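Local structure of glucosamine-6-phosphate deaminase (Thermotoga maritima, 1J5X) at residues Val190-Ser193 against Pro194-Phe197; Ser270-Asp273 against Glu274-Lys277; Leu318-Gln321 against Lys322-Arg326; Gly327-Pro330 against Asp331-Pro334. The protein belongs to the SIS-domain family of alpha/beta proteins, with parallel beta-sheets flanked by helices. One frame throughout, in Å; residues are numbered along the deposited sequence.

In the fold
All four contacts are local and follow one another along the chain; none crosses or encloses another. Interaction 1 lies midway along helix 184-205, which packs against helices 15-25, 27-35 and 313-326. Interaction 2 comes next, where the loop after strand 262-267, an inner strand of the four-stranded parallel sheet, enters helix 273-285. Interaction 3 forms the last turns of helix 313-326, which covers strand 214-218 of that sheet and touches helix 184-205. Interaction 4 follows directly in the loop beyond. Interactions 3 and 4 touch: Pro330 folds back on Tyr320 and Ala323. Interactions 2 and 4 lie farthest apart, their centres about 36 Å from each other.

Interaction 1. Residues Val190-Ser193 against Pro194-Phe197; sequences VGYS and PEFF
Tyr192 carries most of this contact, with Phe196 one helical turn later and Glu195 beside it. The tight part is the Phe196 side. Phe196 CB sits over one face of the Tyr192 ring, 4.1 Å from its centroid, in a CH-pi contact. The closest ring atom is Tyr192 CE2, 3.7 Å from Phe196 CB. CG of Tyr192 lies anti to its own N (chi1 -179°), which swings the ring along the helix toward the following turn. The two rings meet obliquely, with planes 42° apart. Phe196 N, above the rim of the Tyr192 ring, donates to Tyr192 O at 2.9 Å, nearly in line with the carbonyl. Phe197 N reaches Ser193 O at 2.8 Å.

These bonds belong to helix 184-205, which is kinked here. Pro194 has no N-H for Val190 O. Its CD also lies 3.5 Å from Gly191 O, and Glu195 N makes no direct bond to that carbonyl. A water bridges them, donating to Gly191 O and accepting from Glu195 N. The buried side of the helix faces other helices: Phe197 packs on Ile20 and Val313, and Phe196 on Val313 and Pro314.

The solvent side is looser. Glu195 is exposed and extended, and its OE1 lies near the plane of the Tyr192 ring at the edge, 3.6 Å from CE1. Carboxylate and ring planes are 58° apart. Tyr192 OH is hydrogen-bonded to Pro300 O. It also accepts from a second water at 2.8 Å, whose bond to Glu195 OE2 is long and weak.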
ATOM      1  N   VAL A 190      -7.604   6.413  12.614  1.00 17.06           N
ATOM      2  CA  VAL A 190      -6.653   5.693  13.479  1.00 18.67           C
ATOM      3  C   VAL A 190      -7.378   5.045  14.672  1.00 21.37           C
ATOM      4  O   VAL A 190      -7.113   3.883  15.054  1.00 21.12           O
ATOM      5  CB  VAL A 190      -5.591   6.686  13.952  1.00 15.37           C
ATOM      6  CG1 VAL A 190      -4.781   6.071  15.147  1.00 20.31           C
ATOM      7  CG2 VAL A 190      -4.657   7.048  12.772  1.00 22.33           C
ATOM      8  N   GLY A 191      -8.324   5.780  15.259  1.00 21.09           N
ATOM      9  CA  GLY A 191      -9.057   5.266  16.419  1.00 20.90           C
ATOM     10  C   GLY A 191      -9.901   4.076  16.110  1.00 19.98           C
ATOM     11  O   GLY A 191     -10.195   3.249  17.001  1.00 20.84           O
ATOM     12  N   TYR A 192     -10.309   3.992  14.827  1.00 19.76           N
ATOM     13  CA  TYR A 192     -11.142   2.923  14.309  1.00 20.84           C
ATOM     14  C   TYR A 192     -10.375   1.631  13.940  1.00 21.62           C
ATOM     15  O   TYR A 192     -10.986   0.571  13.713  1.00 22.21           O
ATOM     16  CB  TYR A 192     -11.916   3.404  13.014  1.00 22.10           C
ATOM     17  CG  TYR A 192     -12.843   2.331  12.431  1.00 23.56           C
ATOM     18  CD1 TYR A 192     -13.827   1.728  13.226  1.00 23.28           C
ATOM     19  CD2 TYR A 192     -12.749   1.931  11.083  1.00 21.26           C
ATOM     20  CE1 TYR A 192     -14.692   0.752  12.719  1.00 26.86           C
ATOM     21  CE2 TYR A 192     -13.623   0.969  10.564  1.00 22.71           C
ATOM     22  CZ  TYR A 192     -14.590   0.374  11.372  1.00 24.53           C
ATOM     23  OH  TYR A 192     -15.448  -0.597  10.843  1.00 26.41           O
ATOM     24  N   SER A 193      -9.055   1.719  13.878  1.00 23.13           N
ATOM     25  CA  SER A 193      -8.258   0.566  13.401  1.00 23.89           C
ATOM     26  C   SER A 193      -8.429  -0.752  14.186  1.00 22.57           C
ATOM     27  O   SER A 193      -8.534  -1.829  13.571  1.00 21.56           O
ATOM     28  CB  SER A 193      -6.769   0.977  13.236  1.00 26.33           C
ATOM     29  OG  SER A 193      -6.111   1.111  14.481  1.00 35.73           O
ATOM     30  N   PRO A 194      -8.555  -0.693  15.534  1.00 24.38           N
ATOM     31  CA  PRO A 194      -8.719  -1.985  16.231  1.00 22.42           C
ATOM     32  C   PRO A 194      -9.997  -2.710  15.829  1.00 23.98           C
ATOM     33  O   PRO A 194     -10.004  -3.908  15.503  1.00 23.87           O
ATOM     34  CB  PRO A 194      -8.710  -1.581  17.721  1.00 24.36           C
ATOM     35  CG  PRO A 194      -7.798  -0.316  17.745  1.00 20.66           C
ATOM     36  CD  PRO A 194      -8.140   0.411  16.454  1.00 21.26           C
ATOM     37  N   GLU A 195     -11.124  -1.984  15.839  1.00 23.74           N
ATOM     38  CA  GLU A 195     -12.384  -2.600  15.452  1.00 26.08           C
ATOM     39  C   GLU A 195     -12.313  -3.032  13.976  1.00 24.71           C
ATOM     40  O   GLU A 195     -12.790  -4.100  13.593  1.00 25.31           O
ATOM     41  CB  GLU A 195     -13.548  -1.602  15.657  1.00 27.12           C
ATOM     42  CG  GLU A 195     -14.894  -2.057  15.070  1.00 31.42           C
ATOM     43  CD  GLU A 195     -16.077  -1.162  15.486  1.00 34.58           C
ATOM     44  OE1 GLU A 195     -15.849  -0.040  15.997  1.00 35.75           O
ATOM     45  OE2 GLU A 195     -17.228  -1.585  15.274  1.00 37.65           O
ATOM     46  N   PHE A 196     -11.705  -2.191  13.146  1.00 23.89           N
ATOM     47  CA  PHE A 196     -11.596  -2.514  11.707  1.00 23.46           C
ATOM     48  C   PHE A 196     -10.867  -3.843  11.538  1.00 21.22           C
ATOM     49  O   PHE A 196     -11.280  -4.716  10.753  1.00 25.21           O
ATOM     50  CB  PHE A 196     -10.788  -1.413  10.965  1.00 20.58           C
ATOM     51  CG  PHE A 196     -10.616  -1.677   9.487  1.00 22.27           C
ATOM     52  CD1 PHE A 196     -11.729  -1.793   8.643  1.00 21.36           C
ATOM     53  CD2 PHE A 196      -9.324  -1.766   8.904  1.00 21.41           C
ATOM     54  CE1 PHE A 196     -11.557  -1.983   7.274  1.00 21.90           C
ATOM     55  CE2 PHE A 196      -9.179  -1.962   7.525  1.00 18.20           C
ATOM     56  CZ  PHE A 196     -10.265  -2.065   6.736  1.00 20.50           C
ATOM     57  N   PHE A 197      -9.792  -3.977  12.292  1.00 23.53           N
ATOM     58  CA  PHE A 197      -8.957  -5.175  12.261  1.00 23.23           C
ATOM     59  C   PHE A 197      -9.750  -6.404  12.714  1.00 24.15           C
ATOM     60  O   PHE A 197      -9.799  -7.434  12.022  1.00 22.02           O
ATOM     61  CB  PHE A 197      -7.732  -4.956  13.140  1.00 25.12           C
ATOM     62  CG  PHE A 197      -6.841  -6.187  13.255  1.00 27.53           C
ATOM     63  CD1 PHE A 197      -7.141  -7.209  14.170  1.00 31.12           C
ATOM     64  CD2 PHE A 197      -5.738  -6.345  12.411  1.00 30.21           C
ATOM     65  CE1 PHE A 197      -6.348  -8.389  14.235  1.00 32.43           C
ATOM     66  CE2 PHE A 197      -4.945  -7.504  12.464  1.00 29.98           C
ATOM     67  CZ  PHE A 197      -5.242  -8.526  13.368  1.00 31.10           C
TER
HETATM   68  O   HOH W   1     -11.650   0.710  17.256  1.00 24.87           O
HETATM   69  O   HOH W   2     -17.980  -0.757  11.972  1.00 39.05           O

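Interaction 2. Residues Ser270-Asp273 against Glu274-Lys277; sequences SGMD and EQEK
Met272, a selenomethionine in this model, meets Gln275 and Glu276 of the first helical turn. Its CB lies 3.6 Å from Glu276 OE2 and 3.8 Å from Gln275 OE1. CG is 4.1 Å from Gln275 OE1. The chain then bends at chi3 (71°), which turns CE back over the aliphatic part of Gln275, 4.0 Å from its CB. The two side chains cross at about a right angle. Met220 and Leu248 also touch Met272.

Gln275 folds at chi2 and brings OE1 to a water at 2.6 Å, which also donates to Gly271 O. A second water gives a proton to the same carbonyl and accepts from Glu274 N. Gly271 O thus reaches the start of the helix through water.

Asp273 OD1 forms a salt bridge with Lys277 NZ at 3.4 Å, weak as a hydrogen bond. OD1 also pairs with Lys268, while NZ has Glu292 and Gly296 O as further partners. Glu276 bonds Val269 N and pairs with Lys268, so Lys268 probably offsets the carboxylates of Asp273 and Glu276.

Glu276 N donates to Met272 O at 2.9 Å. This is the start of helix 273-285, with Met272 at its N-cap position.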
ATOM      1  N   SER A 270     -16.549   6.523  -2.484  1.00 20.55           N
ATOM      2  CA  SER A 270     -17.722   7.400  -2.313  1.00 21.41           C
ATOM      3  C   SER A 270     -18.557   7.521  -3.555  1.00 20.92           C
ATOM      4  O   SER A 270     -18.045   7.791  -4.619  1.00 20.54           O
ATOM      5  CB  SER A 270     -17.289   8.831  -1.904  1.00 23.34           C
ATOM      6  OG  SER A 270     -16.366   8.801  -0.829  1.00 29.50           O
ATOM      7  N   GLY A 271     -19.859   7.354  -3.383  1.00 24.64           N
ATOM      8  CA  GLY A 271     -20.769   7.529  -4.495  1.00 24.53           C
ATOM      9  C   GLY A 271     -20.988   6.429  -5.521  1.00 27.81           C
ATOM     10  O   GLY A 271     -21.875   6.597  -6.366  1.00 27.51           O
HETATM   11  N   MSE A 272     -20.205   5.339  -5.468  1.00 23.65           N
HETATM   12  CA  MSE A 272     -20.304   4.280  -6.466  1.00 25.10           C
HETATM   13  C   MSE A 272     -20.923   3.007  -6.019  1.00 23.10           C
HETATM   14  O   MSE A 272     -20.736   1.970  -6.639  1.00 24.06           O
HETATM   15  CB  MSE A 272     -18.906   4.035  -7.037  1.00 24.22           C
HETATM   16  CG  MSE A 272     -18.469   5.271  -7.774  1.00 28.82           C
HETATM   17 SE   MSE A 272     -16.823   4.853  -8.777  1.00 36.04          SE
HETATM   18  CE  MSE A 272     -17.609   3.743 -10.063  1.00 20.10           C
ATOM     19  N   ASP A 273     -21.733   3.064  -4.974  1.00 22.98           N
ATOM     20  CA  ASP A 273     -22.335   1.850  -4.506  1.00 23.81           C
ATOM     21  C   ASP A 273     -23.130   1.138  -5.634  1.00 23.75           C
ATOM     22  O   ASP A 273     -23.076  -0.083  -5.764  1.00 23.12           O
ATOM     23  CB  ASP A 273     -23.280   2.114  -3.336  1.00 25.32           C
ATOM     24  CG  ASP A 273     -23.792   0.824  -2.712  1.00 29.30           C
ATOM     25  OD1 ASP A 273     -22.986   0.003  -2.253  1.00 25.18           O
ATOM     26  OD2 ASP A 273     -25.029   0.611  -2.692  1.00 29.71           O
ATOM     27  N   GLU A 274     -23.840   1.902  -6.435  1.00 24.15           N
ATOM     28  CA  GLU A 274     -24.625   1.283  -7.500  1.00 27.84           C
ATOM     29  C   GLU A 274     -23.778   0.491  -8.505  1.00 27.12           C
ATOM     30  O   GLU A 274     -24.112  -0.665  -8.864  1.00 24.53           O
ATOM     31  CB  GLU A 274     -25.412   2.328  -8.266  1.00 30.19           C
ATOM     32  CG  GLU A 274     -26.339   1.688  -9.259  1.00 39.25           C
ATOM     33  CD  GLU A 274     -26.833   2.690 -10.300  1.00 44.96           C
ATOM     34  OE1 GLU A 274     -26.372   2.619 -11.471  1.00 51.19           O
ATOM     35  OE2 GLU A 274     -27.660   3.563  -9.943  1.00 48.71           O
ATOM     36  N   GLN A 275     -22.712   1.126  -8.974  1.00 23.59           N
ATOM     37  CA  GLN A 275     -21.845   0.442  -9.921  1.00 24.11           C
ATOM     38  C   GLN A 275     -21.161  -0.756  -9.271  1.00 21.99           C
ATOM     39  O   GLN A 275     -20.979  -1.775  -9.925  1.00 24.35           O
ATOM     40  CB  GLN A 275     -20.793   1.428 -10.490  1.00 26.42           C
ATOM     41  CG  GLN A 275     -21.330   2.602 -11.296  1.00 31.77           C
ATOM     42  CD  GLN A 275     -22.236   3.595 -10.515  1.00 38.02           C
ATOM     43  OE1 GLN A 275     -21.998   3.914  -9.326  1.00 38.16           O
ATOM     44  NE2 GLN A 275     -23.274   4.110 -11.203  1.00 37.41           N
ATOM     45  N   GLU A 276     -20.774  -0.631  -7.995  1.00 20.48           N
ATOM     46  CA  GLU A 276     -20.076  -1.674  -7.284  1.00 20.18           C
ATOM     47  C   GLU A 276     -20.990  -2.858  -7.035  1.00 22.89           C
ATOM     48  O   GLU A 276     -20.582  -3.997  -7.200  1.00 20.52           O
ATOM     49  CB  GLU A 276     -19.486  -1.156  -5.946  1.00 19.65           C
ATOM     50  CG  GLU A 276     -18.259  -0.248  -6.143  1.00 22.12           C
ATOM     51  CD  GLU A 276     -18.023   0.775  -5.030  1.00 22.87           C
ATOM     52  OE1 GLU A 276     -18.775   0.787  -4.017  1.00 21.27           O
ATOM     53  OE2 GLU A 276     -17.082   1.605  -5.189  1.00 23.51           O
ATOM     54  N   LYS A 277     -22.227  -2.580  -6.653  1.00 23.40           N
ATOM     55  CA  LYS A 277     -23.118  -3.691  -6.405  1.00 26.54           C
ATOM     56  C   LYS A 277     -23.440  -4.425  -7.712  1.00 23.96           C
ATOM     57  O   LYS A 277     -23.549  -5.668  -7.717  1.00 24.04           O
ATOM     58  CB  LYS A 277     -24.380  -3.175  -5.689  1.00 28.09           C
ATOM     59  CG  LYS A 277     -24.056  -2.762  -4.215  1.00 29.73           C
ATOM     60  CD  LYS A 277     -23.609  -4.017  -3.442  1.00 29.68           C
ATOM     61  CE  LYS A 277     -23.849  -3.961  -1.940  1.00 34.54           C
ATOM     62  NZ  LYS A 277     -22.814  -3.250  -1.200  1.00 30.53           N
TER
HETATM   63  O   HOH W   3     -24.055   4.754  -6.584  1.00 33.06           O
HETATM   64  O   HOH W   4     -21.743   6.453  -9.037  1.00 45.59           O

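Interaction 3. Residues Leu318-Gln321 against Lys322-Arg326; sequences LGYQ and KAISR
Tyr320 and Ile324 make the main apolar contact, one helical turn apart. Ile324 CG1 lies 3.6 Å from Tyr320 CE1, and Ile324 CD1 continues along the ring to 3.9 Å from Tyr320 OH. The side chains cross at an oblique angle. With Tyr320 CG anti to the backbone N (chi1 -177°), the ring leans along the helix to meet Ile324.

Backbone hydrogen bonds join the same turns. Four follow in an unbroken i to i+4 run, from Lys322 N to Leu318 O through Ser325 N to Gln321 O. Lys322 N lies 2.8 Å from Leu318 O. The bond from Ile324 N to Tyr320 O is longer, at 3.1 Å. Ala323 is buried, and its CB lies 3.5 Å from Tyr320 O.

Charged groups gather on another side of the helix. CE of Lys322 lies 3.4 Å above the plane of the Arg326 guanidinium, over its centre. Both residues form salt bridges with Asp213, which probably offsets their like charges, while Lys322 NZ also donates to His212 O and Leu209 O and Arg326 NH1 to Ser238 O.

Leu318 packs on Phe215 and Phe217 of strand 214-218 and on Cys234 of helix 222-238. This is a helix laid against a parallel sheet, consistent with the layered alpha/beta/alpha architecture of SIS-type domains.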
ATOM      1  N   LEU A 318      -5.917 -11.774   4.794  1.00 21.43           N
ATOM      2  CA  LEU A 318      -6.247 -12.822   3.847  1.00 25.05           C
ATOM      3  C   LEU A 318      -4.958 -13.595   3.554  1.00 25.74           C
ATOM      4  O   LEU A 318      -4.939 -14.837   3.599  1.00 23.78           O
ATOM      5  CB  LEU A 318      -6.779 -12.231   2.544  1.00 23.32           C
ATOM      6  CG  LEU A 318      -7.040 -13.269   1.436  1.00 24.21           C
ATOM      7  CD1 LEU A 318      -8.175 -14.294   1.834  1.00 23.90           C
ATOM      8  CD2 LEU A 318      -7.491 -12.516   0.212  1.00 22.89           C
ATOM      9  N   GLY A 319      -3.872 -12.862   3.316  1.00 24.42           N
ATOM     10  CA  GLY A 319      -2.629 -13.541   2.969  1.00 27.22           C
ATOM     11  C   GLY A 319      -2.209 -14.479   4.095  1.00 27.78           C
ATOM     12  O   GLY A 319      -1.817 -15.655   3.858  1.00 25.63           O
ATOM     13  N   TYR A 320      -2.256 -13.952   5.314  1.00 25.34           N
ATOM     14  CA  TYR A 320      -1.845 -14.736   6.481  1.00 26.50           C
ATOM     15  C   TYR A 320      -2.718 -15.987   6.644  1.00 29.26           C
ATOM     16  O   TYR A 320      -2.229 -17.128   6.707  1.00 28.38           O
ATOM     17  CB  TYR A 320      -1.910 -13.892   7.729  1.00 28.33           C
ATOM     18  CG  TYR A 320      -1.417 -14.668   8.935  1.00 31.07           C
ATOM     19  CD1 TYR A 320      -2.278 -15.487   9.662  1.00 30.18           C
ATOM     20  CD2 TYR A 320      -0.066 -14.639   9.289  1.00 31.74           C
ATOM     21  CE1 TYR A 320      -1.796 -16.260  10.723  1.00 32.39           C
ATOM     22  CE2 TYR A 320       0.422 -15.410  10.334  1.00 33.91           C
ATOM     23  CZ  TYR A 320      -0.443 -16.218  11.043  1.00 34.74           C
ATOM     24  OH  TYR A 320       0.089 -17.013  12.069  1.00 38.52           O
ATOM     25  N   GLN A 321      -4.014 -15.783   6.686  1.00 28.71           N
ATOM     26  CA  GLN A 321      -4.908 -16.911   6.864  1.00 30.66           C
ATOM     27  C   GLN A 321      -4.782 -17.912   5.731  1.00 30.92           C
ATOM     28  O   GLN A 321      -4.875 -19.135   5.963  1.00 30.60           O
ATOM     29  CB  GLN A 321      -6.372 -16.418   7.009  1.00 28.74           C
ATOM     30  CG  GLN A 321      -6.584 -15.597   8.315  1.00 31.75           C
ATOM     31  CD  GLN A 321      -8.067 -15.338   8.631  1.00 31.68           C
ATOM     32  OE1 GLN A 321      -8.946 -16.086   7.981  1.00 29.04           O
ATOM     33  NE2 GLN A 321      -8.403 -14.454   9.438  1.00 33.35           N
ATOM     34  N   LYS A 322      -4.571 -17.426   4.503  1.00 26.89           N
ATOM     35  CA  LYS A 322      -4.464 -18.358   3.384  1.00 26.37           C
ATOM     36  C   LYS A 322      -3.188 -19.167   3.488  1.00 26.77           C
ATOM     37  O   LYS A 322      -3.173 -20.346   3.072  1.00 30.08           O
ATOM     38  CB  LYS A 322      -4.475 -17.647   2.012  1.00 25.87           C
ATOM     39  CG  LYS A 322      -4.251 -18.583   0.804  1.00 24.66           C
ATOM     40  CD  LYS A 322      -5.449 -19.487   0.485  1.00 27.55           C
ATOM     41  CE  LYS A 322      -5.091 -20.463  -0.649  1.00 26.91           C
ATOM     42  NZ  LYS A 322      -6.221 -21.303  -1.112  1.00 29.78           N
ATOM     43  N   ALA A 323      -2.124 -18.566   3.998  1.00 25.09           N
ATOM     44  CA  ALA A 323      -0.887 -19.316   4.108  1.00 28.63           C
ATOM     45  C   ALA A 323      -1.082 -20.464   5.121  1.00 30.87           C
ATOM     46  O   ALA A 323      -0.645 -21.600   4.896  1.00 31.82           O
ATOM     47  CB  ALA A 323       0.201 -18.441   4.563  1.00 24.38           C
ATOM     48  N   ILE A 324      -1.747 -20.151   6.231  1.00 30.35           N
ATOM     49  CA  ILE A 324      -1.978 -21.148   7.285  1.00 31.64           C
ATOM     50  C   ILE A 324      -2.766 -22.281   6.680  1.00 33.23           C
ATOM     51  O   ILE A 324      -2.458 -23.457   6.908  1.00 34.85           O
ATOM     52  CB  ILE A 324      -2.769 -20.524   8.491  1.00 33.55           C
ATOM     53  CG1 ILE A 324      -1.918 -19.447   9.154  1.00 33.66           C
ATOM     54  CG2 ILE A 324      -3.137 -21.622   9.550  1.00 31.25           C
ATOM     55  CD1 ILE A 324      -0.499 -19.830   9.377  1.00 40.01           C
ATOM     56  N   SER A 325      -3.766 -21.896   5.902  1.00 30.48           N
ATOM     57  CA  SER A 325      -4.644 -22.791   5.182  1.00 34.20           C
ATOM     58  C   SER A 325      -3.880 -23.788   4.295  1.00 35.85           C
ATOM     59  O   SER A 325      -4.241 -24.973   4.208  1.00 33.88           O
ATOM     60  CB  SER A 325      -5.561 -21.948   4.324  1.00 35.75           C
ATOM     61  OG  SER A 325      -6.516 -22.722   3.641  1.00 42.08           O
ATOM     62  N   ARG A 326      -2.839 -23.297   3.629  1.00 36.36           N
ATOM     63  CA  ARG A 326      -2.012 -24.109   2.740  1.00 37.66           C
ATOM     64  C   ARG A 326      -0.967 -24.871   3.555  1.00 38.94           C
ATOM     65  O   ARG A 326      -0.333 -25.784   3.038  1.00 38.57           O
ATOM     66  CB  ARG A 326      -1.267 -23.226   1.725  1.00 39.83           C
ATOM     67  CG  ARG A 326      -2.136 -22.606   0.668  1.00 40.06           C
ATOM     68  CD  ARG A 326      -1.272 -22.293  -0.572  1.00 44.46           C
ATOM     69  NE  ARG A 326      -2.114 -22.215  -1.753  1.00 43.75           N
ATOM     70  CZ  ARG A 326      -2.179 -21.135  -2.512  1.00 42.31           C
ATOM     71  NH1 ARG A 326      -1.432 -20.099  -2.188  1.00 46.26           N
ATOM     72  NH2 ARG A 326      -3.011 -21.068  -3.547  1.00 37.94           N
TER

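Interaction 4. Residues Gly327-Pro330 against Asp331-Pro334; sequences GISP and DKPP
Ser329 holds Lys332 with its carbonyl and Asp331 with its hydroxyl. Ser329 to Lys332 form a type I beta turn in the loop after helix 313-326. Gly327, with positive phi, ends that helix in a Schellman motif.

The turn closes with Lys332 N donating to Ser329 O at 3.2 Å. The N-H...O angle is fairly straight, but the donor stands above the carbonyl plane, 60° out of it. A water also lies near that oxygen and near Lys332 O, 2.9 Å from the latter.

Asp331 N is bonded to Ser329 OG at 3.2 Å, with a bent angle of 140°. OG is anti to the Ser329 backbone N (chi1 179°), which carries it beside its own carbonyl carbon and within reach of Asp331 N, two residues on. Lys332 CG lies alongside, 3.8 Å from the same OG.

The carboxylate of Asp331 has partners beyond the turn. OD1 bonds the hydroxyl of Thr16 and OD2 that of Ser14, which link the turn to the N-terminal part of the chain. Pro330 is buried against Tyr320 and Ala323. A further water donates to Asp331 OD2 at 2.6 Å.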
ATOM      1  N   GLY A 327      -0.792 -24.467   4.807  1.00 37.52           N
ATOM      2  CA  GLY A 327       0.181 -25.091   5.668  1.00 37.47           C
ATOM      3  C   GLY A 327       1.568 -24.566   5.347  1.00 40.38           C
ATOM      4  O   GLY A 327       2.558 -25.308   5.382  1.00 39.66           O
ATOM      5  N   ILE A 328       1.680 -23.288   4.998  1.00 38.05           N
ATOM      6  CA  ILE A 328       3.015 -22.785   4.724  1.00 38.01           C
ATOM      7  C   ILE A 328       3.224 -21.614   5.643  1.00 35.40           C
ATOM      8  O   ILE A 328       2.261 -21.078   6.168  1.00 36.68           O
ATOM      9  CB  ILE A 328       3.203 -22.331   3.274  1.00 40.70           C
ATOM     10  CG1 ILE A 328       2.589 -20.951   3.082  1.00 40.81           C
ATOM     11  CG2 ILE A 328       2.562 -23.354   2.305  1.00 41.01           C
ATOM     12  CD1 ILE A 328       3.000 -20.328   1.777  1.00 43.28           C
ATOM     13  N   SER A 329       4.469 -21.212   5.832  1.00 33.29           N
ATOM     14  CA  SER A 329       4.752 -20.100   6.722  1.00 32.88           C
ATOM     15  C   SER A 329       4.790 -18.776   5.996  1.00 34.72           C
ATOM     16  O   SER A 329       5.593 -18.609   5.092  1.00 33.73           O
ATOM     17  CB  SER A 329       6.123 -20.226   7.342  1.00 32.28           C
ATOM     18  OG  SER A 329       6.391 -19.127   8.184  1.00 34.23           O
ATOM     19  N   PRO A 330       3.951 -17.813   6.398  1.00 35.48           N
ATOM     20  CA  PRO A 330       4.036 -16.533   5.679  1.00 35.18           C
ATOM     21  C   PRO A 330       5.315 -15.783   6.016  1.00 33.87           C
ATOM     22  O   PRO A 330       5.640 -14.817   5.345  1.00 35.80           O
ATOM     23  CB  PRO A 330       2.786 -15.773   6.135  1.00 34.31           C
ATOM     24  CG  PRO A 330       2.488 -16.343   7.488  1.00 36.73           C
ATOM     25  CD  PRO A 330       2.774 -17.849   7.285  1.00 33.93           C
ATOM     26  N   ASP A 331       6.042 -16.198   7.051  1.00 32.58           N
ATOM     27  CA  ASP A 331       7.300 -15.513   7.379  1.00 30.77           C
ATOM     28  C   ASP A 331       8.505 -16.027   6.521  1.00 30.91           C
ATOM     29  O   ASP A 331       9.572 -15.464   6.586  1.00 29.57           O
ATOM     30  CB  ASP A 331       7.702 -15.708   8.835  1.00 32.14           C
ATOM     31  CG  ASP A 331       6.689 -15.148   9.824  1.00 32.04           C
ATOM     32  OD1 ASP A 331       6.868 -13.980  10.255  1.00 24.94           O
ATOM     33  OD2 ASP A 331       5.733 -15.901  10.154  1.00 30.72           O
ATOM     34  N   LYS A 332       8.301 -17.072   5.724  1.00 30.96           N
ATOM     35  CA  LYS A 332       9.398 -17.638   4.901  1.00 34.59           C
ATOM     36  C   LYS A 332       8.996 -17.754   3.451  1.00 34.13           C
ATOM     37  O   LYS A 332       8.933 -18.863   2.895  1.00 35.32           O
ATOM     38  CB  LYS A 332       9.736 -19.052   5.382  1.00 33.86           C
ATOM     39  CG  LYS A 332       9.930 -19.175   6.872  1.00 41.45           C
ATOM     40  CD  LYS A 332      11.172 -18.425   7.300  1.00 44.55           C
ATOM     41  CE  LYS A 332      11.703 -18.926   8.650  1.00 47.62           C
ATOM     42  NZ  LYS A 332      13.038 -18.287   8.938  1.00 50.82           N
ATOM     43  N   PRO A 333       8.720 -16.622   2.802  1.00 32.51           N
ATOM     44  CA  PRO A 333       8.332 -16.752   1.398  1.00 33.36           C
ATOM     45  C   PRO A 333       9.541 -17.303   0.609  1.00 32.46           C
ATOM     46  O   PRO A 333      10.663 -16.889   0.852  1.00 29.03           O
ATOM     47  CB  PRO A 333       8.022 -15.303   0.970  1.00 34.25           C
ATOM     48  CG  PRO A 333       8.031 -14.508   2.250  1.00 33.81           C
ATOM     49  CD  PRO A 333       8.969 -15.224   3.182  1.00 33.89           C
ATOM     50  N   PRO A 334       9.315 -18.225  -0.320  1.00 32.98           N
ATOM     51  CA  PRO A 334      10.442 -18.762  -1.096  1.00 34.56           C
ATOM     52  C   PRO A 334      11.174 -17.630  -1.815  1.00 36.57           C
ATOM     53  O   PRO A 334      10.533 -16.688  -2.272  1.00 36.32           O
ATOM     54  CB  PRO A 334       9.778 -19.629  -2.151  1.00 33.66           C
ATOM     55  CG  PRO A 334       8.391 -19.798  -1.745  1.00 36.37           C
ATOM     56  CD  PRO A 334       8.033 -18.615  -0.916  1.00 35.18           C
TER
HETATM   57  O   HOH W   5       6.330 -20.038   2.365  1.00 41.27           O
HETATM   58  O   HOH W   6       4.925 -18.413  10.004  1.00 51.83           O